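Local coordinates for uncharacterized protein (Acinetobacter baumannii, PDB 4PUX) that is of unknown function but adopts a closed antiparallel beta-barrel of the DUF3237 family, probably related to the allene oxide cyclase barrels, at residues L15-S19 and T47-L53; K37-I43 and G61-V67. All coordinates share one frame; numbering follows the deposited sequence.

Contact 1 of 2, residues L15-S19 and T47-L53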
ATOM      1  N   LEU A  15      12.265   5.470   2.572  1.00  9.42           N
ATOM      2  CA  LEU A  15      12.747   4.135   2.264  1.00 10.34           C
ATOM      3  C   LEU A  15      12.898   3.934   0.742  1.00 10.41           C
ATOM      4  O   LEU A  15      14.006   3.692   0.218  1.00 11.08           O
ATOM      5  CB  LEU A  15      11.810   3.064   2.885  1.00 10.57           C
ATOM      6  CG  LEU A  15      12.260   1.616   2.594  1.00 12.74           C
ATOM      7  CD1 LEU A  15      13.666   1.311   3.148  1.00 13.64           C
ATOM      8  CD2 LEU A  15      11.243   0.633   3.167  1.00 13.29           C
ATOM      9  N   ALA A  16      11.780   3.999   0.037  1.00 10.05           N
ATOM     10  CA  ALA A  16      11.744   3.915  -1.432  1.00 11.33           C
ATOM     11  C   ALA A  16      10.404   4.328  -1.976  1.00  9.70           C
ATOM     12  O   ALA A  16       9.387   4.273  -1.264  1.00  9.84           O
ATOM     13  CB  ALA A  16      12.048   2.437  -1.893  1.00 10.29           C
ATOM     14  N   LYS A  17      10.409   4.722  -3.242  1.00 10.93           N
ATOM     15  CA  LYS A  17       9.184   4.945  -4.025  0.60 10.95           C
ATOM     16  C   LYS A  17       8.833   3.655  -4.757  1.00  9.67           C
ATOM     17  O   LYS A  17       9.646   3.110  -5.491  1.00 10.86           O
ATOM     18  CB  LYS A  17       9.339   6.080  -5.028  0.60 12.13           C
ATOM     19  CG  LYS A  17       8.059   6.299  -5.885  0.60 13.90           C
ATOM     20  CD  LYS A  17       8.213   7.553  -6.797  0.60 19.69           C
ATOM     21  CE  LYS A  17       6.889   8.003  -7.400  0.60 24.83           C
ATOM     22  NZ  LYS A  17       6.860   9.493  -7.593  0.60 32.45           N
ATOM     23  N   PHE A  18       7.637   3.151  -4.486  1.00 10.45           N
ATOM     24  CA  PHE A  18       7.082   1.933  -5.069  1.00  9.25           C
ATOM     25  C   PHE A  18       6.087   2.256  -6.176  1.00 10.34           C
ATOM     26  O   PHE A  18       5.216   3.152  -6.015  1.00 12.42           O
ATOM     27  CB  PHE A  18       6.347   1.091  -4.004  1.00 10.39           C
ATOM     28  CG  PHE A  18       7.264   0.345  -3.038  1.00  9.63           C
ATOM     29  CD1 PHE A  18       8.002   1.029  -2.058  1.00  9.32           C
ATOM     30  CD2 PHE A  18       7.390  -1.049  -3.106  1.00 10.71           C
ATOM     31  CE1 PHE A  18       8.831   0.347  -1.156  1.00 11.19           C
ATOM     32  CE2 PHE A  18       8.238  -1.736  -2.198  1.00 10.01           C
ATOM     33  CZ  PHE A  18       8.973  -1.028  -1.246  1.00 11.36           C
ATOM     34  N   SER A  19       6.160   1.458  -7.221  1.00  9.49           N
ATOM     35  CA  SER A  19       5.227   1.511  -8.338  0.70  9.72           C
ATOM     36  C   SER A  19       4.727   0.069  -8.554  1.00  9.91           C
ATOM     37  O   SER A  19       5.475  -0.767  -9.036  1.00 11.51           O
ATOM     38  CB  SER A  19       5.934   2.118  -9.573  0.70 11.24           C
ATOM     39  OG  SER A  19       6.483   3.404  -9.247  0.70 13.25           O
ATOM     40  N   THR A  47       8.117  -1.907  -9.485  1.00  9.69           N
ATOM     41  CA  THR A  47       9.478  -1.490  -9.141  1.00 10.42           C
ATOM     42  C   THR A  47       9.502  -0.760  -7.823  1.00  8.97           C
ATOM     43  O   THR A  47       8.448  -0.265  -7.327  1.00 10.49           O
ATOM     44  CB  THR A  47      10.079  -0.532 -10.216  1.00 11.61           C
ATOM     45  OG1 THR A  47       9.275   0.643 -10.317  1.00 13.71           O
ATOM     46  CG2 THR A  47      10.209  -1.242 -11.563  1.00 14.04           C
ATOM     47  N   PHE A  48      10.691  -0.659  -7.227  1.00 10.40           N
ATOM     48  CA  PHE A  48      10.911   0.261  -6.103  1.00 11.07           C
ATOM     49  C   PHE A  48      12.302   0.871  -6.200  1.00  8.85           C
ATOM     50  O   PHE A  48      13.253   0.211  -6.662  1.00  9.53           O
ATOM     51  CB  PHE A  48      10.695  -0.421  -4.733  1.00 10.25           C
ATOM     52  CG  PHE A  48      11.438  -1.732  -4.558  1.00 11.47           C
ATOM     53  CD1 PHE A  48      10.869  -2.930  -4.993  1.00 10.27           C
ATOM     54  CD2 PHE A  48      12.663  -1.782  -3.882  1.00 11.29           C
ATOM     55  CE1 PHE A  48      11.560  -4.128  -4.862  1.00 11.16           C
ATOM     56  CE2 PHE A  48      13.346  -2.992  -3.735  1.00 10.21           C
ATOM     57  CZ  PHE A  48      12.785  -4.159  -4.185  1.00 10.99           C
ATOM     58  N   GLU A  49      12.408   2.126  -5.770  1.00  9.88           N
ATOM     59  CA  GLU A  49      13.647   2.891  -5.904  1.00 10.98           C
ATOM     60  C   GLU A  49      13.829   3.847  -4.738  1.00 11.02           C
ATOM     61  O   GLU A  49      13.040   4.769  -4.537  1.00 11.00           O
ATOM     62  CB  GLU A  49      13.629   3.677  -7.219  1.00 13.20           C
ATOM     63  CG  GLU A  49      14.939   4.493  -7.514  1.00 14.50           C
ATOM     64  CD  GLU A  49      16.104   3.642  -8.030  1.00 15.92           C
ATOM     65  OE1 GLU A  49      15.920   2.412  -8.173  1.00 17.22           O
ATOM     66  OE2 GLU A  49      17.214   4.218  -8.283  1.00 22.06           O
ATOM     67  N   GLY A  50      14.862   3.579  -3.925  1.00 10.71           N
ATOM     68  CA  GLY A  50      15.268   4.453  -2.815  1.00 11.37           C
ATOM     69  C   GLY A  50      16.767   4.407  -2.606  1.00 11.49           C
ATOM     70  O   GLY A  50      17.465   3.630  -3.253  1.00 13.05           O
ATOM     71  N   LYS A  51      17.262   5.222  -1.682  1.00 12.87           N
ATOM     72  CA  LYS A  51      18.702   5.321  -1.438  1.00 14.30           C
ATOM     73  C   LYS A  51      19.319   3.950  -1.062  1.00 14.14           C
ATOM     74  O   LYS A  51      20.376   3.549  -1.631  1.00 18.42           O
ATOM     75  CB  LYS A  51      18.986   6.357  -0.324  1.00 17.36           C
ATOM     76  CG  LYS A  51      20.481   6.638  -0.061  1.00 22.27           C
ATOM     77  CD  LYS A  51      20.657   7.724   1.025  1.00 28.15           C
ATOM     78  CE  LYS A  51      22.118   8.079   1.229  1.00 36.62           C
ATOM     79  NZ  LYS A  51      22.277   9.123   2.299  1.00 44.91           N
ATOM     80  N   SER A  52      18.630   3.199  -0.187  1.00 15.37           N
ATOM     81  CA  SER A  52      19.152   1.967   0.425  0.50 18.46           C
ATOM     82  C   SER A  52      18.411   0.711  -0.016  1.00 14.96           C
ATOM     83  O   SER A  52      18.714  -0.386   0.462  1.00 17.77           O
ATOM     84  CB  SER A  52      19.055   2.063   1.969  0.50 21.09           C
ATOM     85  OG  SER A  52      17.729   1.798   2.462  0.50 24.80           O
ATOM     86  N   LEU A  53      17.454   0.875  -0.927  1.00 10.97           N
ATOM     87  CA  LEU A  53      16.554  -0.226  -1.327  1.00 11.02           C
ATOM     88  C   LEU A  53      16.028   0.002  -2.748  1.00 10.39           C
ATOM     89  O   LEU A  53      15.310   0.976  -3.016  1.00 12.10           O
ATOM     90  CB  LEU A  53      15.367  -0.303  -0.367  1.00 11.63           C
ATOM     91  CG  LEU A  53      14.408  -1.477  -0.572  1.00 11.96           C
ATOM     92  CD1 LEU A  53      15.058  -2.834  -0.271  1.00 12.53           C
ATOM     93  CD2 LEU A  53      13.114  -1.318   0.238  1.00 13.36           C
TER
HETATM   94  O   HOH W   1      16.447   4.064   1.371  1.00 20.72           O
HETATM   95  O   HOH W   2       9.352   3.000  -8.395  1.00 22.36           O

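Contact 2 of 2, residues K37-I43 and G61-V67. With EDO (1,2-ethanediol), chain C.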
ATOM      1  N   LYS A  37     -17.999  -5.940  -0.102  1.00 13.00           N
ATOM      2  CA  LYS A  37     -17.611  -6.658  -1.304  1.00 11.03           C
ATOM      3  C   LYS A  37     -16.166  -7.109  -1.211  1.00 10.29           C
ATOM      4  O   LYS A  37     -15.285  -6.322  -0.841  1.00 10.79           O
ATOM      5  CB  LYS A  37     -17.807  -5.780  -2.553  1.00 13.67           C
ATOM      6  CG  LYS A  37     -19.249  -5.508  -2.814  1.00 18.28           C
ATOM      7  CD  LYS A  37     -19.429  -4.664  -4.074  1.00 26.83           C
ATOM      8  CE  LYS A  37     -20.880  -4.140  -4.226  1.00 37.27           C
ATOM      9  NZ  LYS A  37     -20.993  -3.099  -5.318  1.00 46.88           N
ATOM     10  N   ARG A  38     -15.937  -8.379  -1.517  1.00 10.03           N
ATOM     11  CA  ARG A  38     -14.602  -8.974  -1.591  1.00 10.02           C
ATOM     12  C   ARG A  38     -14.062  -8.842  -3.019  1.00  9.24           C
ATOM     13  O   ARG A  38     -14.708  -9.271  -3.961  1.00 10.01           O
ATOM     14  CB  ARG A  38     -14.651 -10.454  -1.173  1.00  9.85           C
ATOM     15  CG  ARG A  38     -13.334 -11.164  -1.387  1.00 13.21           C
ATOM     16  CD  ARG A  38     -12.226 -10.629  -0.479  1.00 12.97           C
ATOM     17  NE  ARG A  38     -12.427 -10.952   0.941  1.00 10.09           N
ATOM     18  CZ  ARG A  38     -11.608 -10.584   1.908  1.00  9.97           C
ATOM     19  NH1 ARG A  38     -10.580  -9.780   1.629  1.00 11.63           N
ATOM     20  NH2 ARG A  38     -11.777 -11.040   3.140  1.00 11.48           N
ATOM     21  N   ARG A  39     -12.894  -8.238  -3.154  1.00  9.59           N
ATOM     22  CA  ARG A  39     -12.214  -8.029  -4.436  1.00  9.75           C
ATOM     23  C   ARG A  39     -10.782  -8.585  -4.301  1.00  8.91           C
ATOM     24  O   ARG A  39     -10.059  -8.217  -3.360  1.00 12.48           O
ATOM     25  CB  ARG A  39     -12.150  -6.522  -4.801  1.00 10.59           C
ATOM     26  CG  ARG A  39     -13.496  -5.818  -4.690  1.00 12.26           C
ATOM     27  CD  ARG A  39     -13.398  -4.368  -5.105  1.00 15.59           C
ATOM     28  NE  ARG A  39     -13.168  -4.218  -6.531  1.00 17.93           N
ATOM     29  CZ  ARG A  39     -12.195  -3.501  -7.098  1.00 17.06           C
ATOM     30  NH1 ARG A  39     -11.342  -2.784  -6.380  1.00 20.01           N
ATOM     31  NH2 ARG A  39     -12.132  -3.444  -8.416  1.00 20.97           N
ATOM     32  N   ILE A  40     -10.376  -9.476  -5.210  1.00  9.84           N
ATOM     33  CA  ILE A  40      -9.018 -10.067  -5.193  1.00  9.65           C
ATOM     34  C   ILE A  40      -8.307  -9.510  -6.404  1.00  8.87           C
ATOM     35  O   ILE A  40      -8.678  -9.773  -7.551  1.00  9.70           O
ATOM     36  CB  ILE A  40      -9.046 -11.605  -5.143  1.00  9.32           C
ATOM     37  CG1 ILE A  40      -9.838 -12.092  -3.917  1.00 10.79           C
ATOM     38  CG2 ILE A  40      -7.613 -12.178  -5.201  1.00 11.43           C
ATOM     39  CD1 ILE A  40     -10.073 -13.599  -3.869  1.00 13.40           C
ATOM     40  N   ILE A  41      -7.379  -8.607  -6.124  1.00  8.85           N
ATOM     41  CA  ILE A  41      -6.702  -7.761  -7.118  1.00 10.47           C
ATOM     42  C   ILE A  41      -5.232  -8.239  -7.308  1.00  9.33           C
ATOM     43  O   ILE A  41      -4.381  -8.005  -6.421  1.00  8.97           O
ATOM     44  CB  ILE A  41      -6.700  -6.291  -6.646  1.00 10.29           C
ATOM     45  CG1 ILE A  41      -8.114  -5.801  -6.304  1.00 11.60           C
ATOM     46  CG2 ILE A  41      -5.979  -5.379  -7.670  1.00 12.66           C
ATOM     47  CD1 ILE A  41      -8.163  -4.564  -5.466  1.00 16.20           C
ATOM     48  N   PRO A  42      -4.964  -9.047  -8.339  1.00 10.38           N
ATOM     49  CA  PRO A  42      -3.594  -9.550  -8.550  1.00 10.52           C
ATOM     50  C   PRO A  42      -2.517  -8.492  -8.686  1.00  9.47           C
ATOM     51  O   PRO A  42      -2.703  -7.492  -9.363  1.00 11.52           O
ATOM     52  CB  PRO A  42      -3.708 -10.386  -9.827  1.00 14.03           C
ATOM     53  CG  PRO A  42      -5.106 -10.797  -9.888  1.00 14.43           C
ATOM     54  CD  PRO A  42      -5.851  -9.542  -9.411  1.00 11.36           C
ATOM     55  N   ILE A  43      -1.399  -8.757  -8.015  1.00 10.13           N
ATOM     56  CA  ILE A  43      -0.181  -7.959  -8.151  1.00  9.27           C
ATOM     57  C   ILE A  43       0.761  -8.672  -9.126  1.00 11.20           C
ATOM     58  O   ILE A  43       1.223  -9.768  -8.854  1.00 14.09           O
ATOM     59  CB  ILE A  43       0.499  -7.721  -6.771  1.00  9.34           C
ATOM     60  CG1 ILE A  43      -0.427  -6.810  -5.923  1.00  9.64           C
ATOM     61  CG2 ILE A  43       1.946  -7.179  -6.950  1.00 11.79           C
ATOM     62  CD1 ILE A  43      -0.089  -6.809  -4.459  1.00 11.47           C
ATOM     63  N   GLY A  61       1.051 -12.852  -5.575  1.00  9.54           N
ATOM     64  CA  GLY A  61       0.189 -12.233  -4.598  1.00 10.43           C
ATOM     65  C   GLY A  61      -0.827 -11.287  -5.132  1.00  8.12           C
ATOM     66  O   GLY A  61      -1.169 -11.294  -6.340  1.00  9.68           O
ATOM     67  N   ALA A  62      -1.430 -10.537  -4.207  1.00  9.25           N
ATOM     68  CA  ALA A  62      -2.633  -9.755  -4.481  1.00  9.67           C
ATOM     69  C   ALA A  62      -2.970  -8.832  -3.311  1.00  8.80           C
ATOM     70  O   ALA A  62      -2.366  -8.940  -2.224  1.00  8.39           O
ATOM     71  CB  ALA A  62      -3.853 -10.712  -4.721  1.00  9.87           C
ATOM     72  N   ASP A  63      -3.915  -7.946  -3.546  1.00  9.11           N
ATOM     73  CA  ASP A  63      -4.687  -7.268  -2.493  1.00  8.85           C
ATOM     74  C   ASP A  63      -6.007  -8.017  -2.328  1.00  7.57           C
ATOM     75  O   ASP A  63      -6.819  -8.094  -3.287  1.00  8.45           O
ATOM     76  CB  ASP A  63      -4.919  -5.782  -2.836  1.00  9.56           C
ATOM     77  CG  ASP A  63      -5.661  -5.002  -1.753  1.00 10.58           C
ATOM     78  OD1 ASP A  63      -5.945  -5.554  -0.682  1.00 10.46           O
ATOM     79  OD2 ASP A  63      -5.884  -3.772  -1.989  1.00 11.28           O
ATOM     80  N   TRP A  64      -6.193  -8.618  -1.152  1.00  8.71           N
ATOM     81  CA  TRP A  64      -7.476  -9.219  -0.753  1.00  7.59           C
ATOM     82  C   TRP A  64      -8.304  -8.115  -0.042  1.00  8.51           C
ATOM     83  O   TRP A  64      -8.176  -7.926   1.161  1.00 10.43           O
ATOM     84  CB  TRP A  64      -7.245 -10.439   0.155  1.00  7.62           C
ATOM     85  CG  TRP A  64      -6.748 -11.671  -0.569  1.00  8.00           C
ATOM     86  CD1 TRP A  64      -7.555 -12.715  -1.004  1.00  7.89           C
ATOM     87  CD2 TRP A  64      -5.416 -11.997  -1.030  1.00  7.86           C
ATOM     88  NE1 TRP A  64      -6.804 -13.657  -1.631  1.00  8.52           N
ATOM     89  CE2 TRP A  64      -5.501 -13.256  -1.687  1.00  8.09           C
ATOM     90  CE3 TRP A  64      -4.166 -11.390  -0.905  1.00  8.45           C
ATOM     91  CZ2 TRP A  64      -4.378 -13.913  -2.222  1.00  9.89           C
ATOM     92  CZ3 TRP A  64      -3.028 -12.070  -1.422  1.00  8.76           C
ATOM     93  CH2 TRP A  64      -3.146 -13.310  -2.040  1.00 11.21           C
ATOM     94  N   GLN A  65      -9.051  -7.347  -0.842  1.00  8.55           N
ATOM     95  CA  GLN A  65      -9.693  -6.124  -0.413  1.00  9.50           C
ATOM     96  C   GLN A  65     -11.142  -6.337  -0.039  1.00  9.40           C
ATOM     97  O   GLN A  65     -11.801  -7.243  -0.577  1.00 10.73           O
ATOM     98  CB  GLN A  65      -9.610  -5.118  -1.606  1.00  9.98           C
ATOM     99  CG  GLN A  65     -10.042  -3.715  -1.325  1.00 11.05           C
ATOM    100  CD  GLN A  65      -9.843  -2.797  -2.522  1.00 12.59           C
ATOM    101  OE1 GLN A  65     -10.739  -2.658  -3.372  1.00 14.54           O
ATOM    102  NE2 GLN A  65      -8.634  -2.219  -2.637  1.00 14.84           N
ATOM    103  N   ILE A  66     -11.632  -5.484   0.864  1.00  9.23           N
ATOM    104  CA  ILE A  66     -13.054  -5.417   1.230  0.60  9.93           C
ATOM    105  C   ILE A  66     -13.485  -3.963   1.022  1.00  8.93           C
ATOM    106  O   ILE A  66     -12.804  -3.046   1.483  1.00 11.89           O
ATOM    107  CB  ILE A  66     -13.333  -5.812   2.699  0.60 10.79           C
ATOM    108  CG1 ILE A  66     -12.870  -7.247   2.983  0.60 13.78           C
ATOM    109  CG2 ILE A  66     -14.845  -5.656   3.048  0.60 14.10           C
ATOM    110  CD1 ILE A  66     -12.720  -7.545   4.458  0.60 18.07           C
ATOM    111  N   VAL A  67     -14.584  -3.761   0.274  1.00  9.43           N
ATOM    112  CA  VAL A  67     -15.142  -2.420   0.061  1.00  9.47           C
ATOM    113  C   VAL A  67     -16.518  -2.396   0.721  1.00  9.53           C
ATOM    114  O   VAL A  67     -17.434  -3.159   0.300  1.00 10.98           O
ATOM    115  CB  VAL A  67     -15.257  -2.060  -1.427  1.00 10.80           C
ATOM    116  CG1 VAL A  67     -15.804  -0.632  -1.613  1.00 14.76           C
ATOM    117  CG2 VAL A  67     -13.870  -2.220  -2.108  1.00 12.03           C
TER
HETATM  118  C1  EDO C 202      -8.156 -10.336   4.349  1.00 21.44           C
HETATM  119  O1  EDO C 202      -9.440  -9.760   4.375  1.00 18.74           O
HETATM  120  C2  EDO C 202      -8.139 -11.715   4.998  1.00 22.23           C
HETATM  121  O2  EDO C 202      -8.876 -12.638   4.254  1.00 17.57           O
HETATM  122  O   HOH W   3       0.004 -12.280  -8.813  1.00 16.70           O

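Contact 1 of 2, residues L15-S19 and T47-L53
The carbonyl oxygen of Lys17 is gripped twice, by the backbone N of Glu49 at 2.9 Å and by a water. This is an antiparallel beta-sheet pairing in the barrel wall, with Lys17-Glu49 and Ser19-Thr47 as hydrogen-bonded pairs and Phe18-Phe48 as the non-hydrogen-bonded pair between them. The same water reaches Ser19 OG and Thr47 OG1, linking both strands on the side that carries Lys17 and Glu49. On the other side Phe48 CB sits 3.7 Å from the centroid of the Phe18 ring, almost squarely over its face, a CH-pi contact. Phe48 chi1 at 50° puts CG between the backbone N and carbonyl carbon, leaving CB over Phe18 and sliding the nearly parallel Phe48 ring past it. Phe18 also stacks on Tyr154 of strand 151-159. After Glu49 the chain turns away, Gly50 CA passing 3.4 Å from Leu15 O; on the other edge of strand 12-21, Leu15 and Ala16 both face Ala156 in a classic beta bulge. Beyond the turn Leu53 returns to the face carrying Phe18 and Phe48, its CD2 3.9 Å from Leu15 CG. A second water donates to Leu15 O at 2.7 Å, accepts from Ser52 N and bonds Ser52 OG at 2.8 Å.

Contact 2 of 2, residues K37-I43 and G61-V67
Arg39 NH1 donates to Gln65 OE1 at 3.1 Å, the oxygen lying in the guanidinium plane at its edge, while Arg39 NH2 forms a salt bridge with Glu28. Both side chains rise from a hydrogen-bonded pair of the antiparallel beta hairpin made by strands 36-49 and 54-67, where backbone bonds join Lys37 to Val67, Arg39 to Gln65 and Ile41 to Asp63. Gln65 N meets Arg39 O at 2.8 Å, and one more bond runs from Ile43 N to Gly61 O. With CG anti to the backbone N (chi1 -172°) and the chain extended, Gln65 lies alongside Arg39; its NE2 makes a weak bond to Asp63 OD2. Strand 54-67 pairs on its other edge with strand 73-83, carrying the barrel wall onward, and at that junction Asp63 OD1 accepts from Asp76 N. Ile41 CD1 packs on the Gln65 amide, 3.7 Å from Gln65 NE2, and Val67 CG2 touches Arg39 CD.

On the reverse side Arg38 bends at chi2 and chi3, bringing its guanidinium over Ile66 CG1, which touches one face near the rim. Its NH1 and NH2 both donate to O1 of a 1,2-ethanediol, probably from the crystallisation liquor, at 3.0 and 2.9 Å respectively. Farther along, Ile40 CG2 and Ala62 CB lie over one face of the Trp64 indole, and Ile40 CG1 stands 3.8 Å from Trp64 CD1.

Both contacts draw on strand 36-49. Contact 2 pairs its first part with strand 54-67 in a hairpin, strand 27-33 lying along the other edge there, and contact 1 pairs its end with strand 12-21. Their centres are 23 Å apart, on opposite sides of the chain's centre, and each is partly buried. In contact 1 the sheet faces differ: buried phenylalanines on one, exposed Lys17, Glu49 and Thr47 with partly exposed Ser19 on the other. Contact 2 mixes its chemistry more, with buried Gln65, bonded to Arg39 and weakly to Asp63, beside Ile41, and partly exposed Arg38 and Trp64 on the reverse face. Ordered waters bridge the segments in contact 1, whereas in contact 2 side chains bond directly.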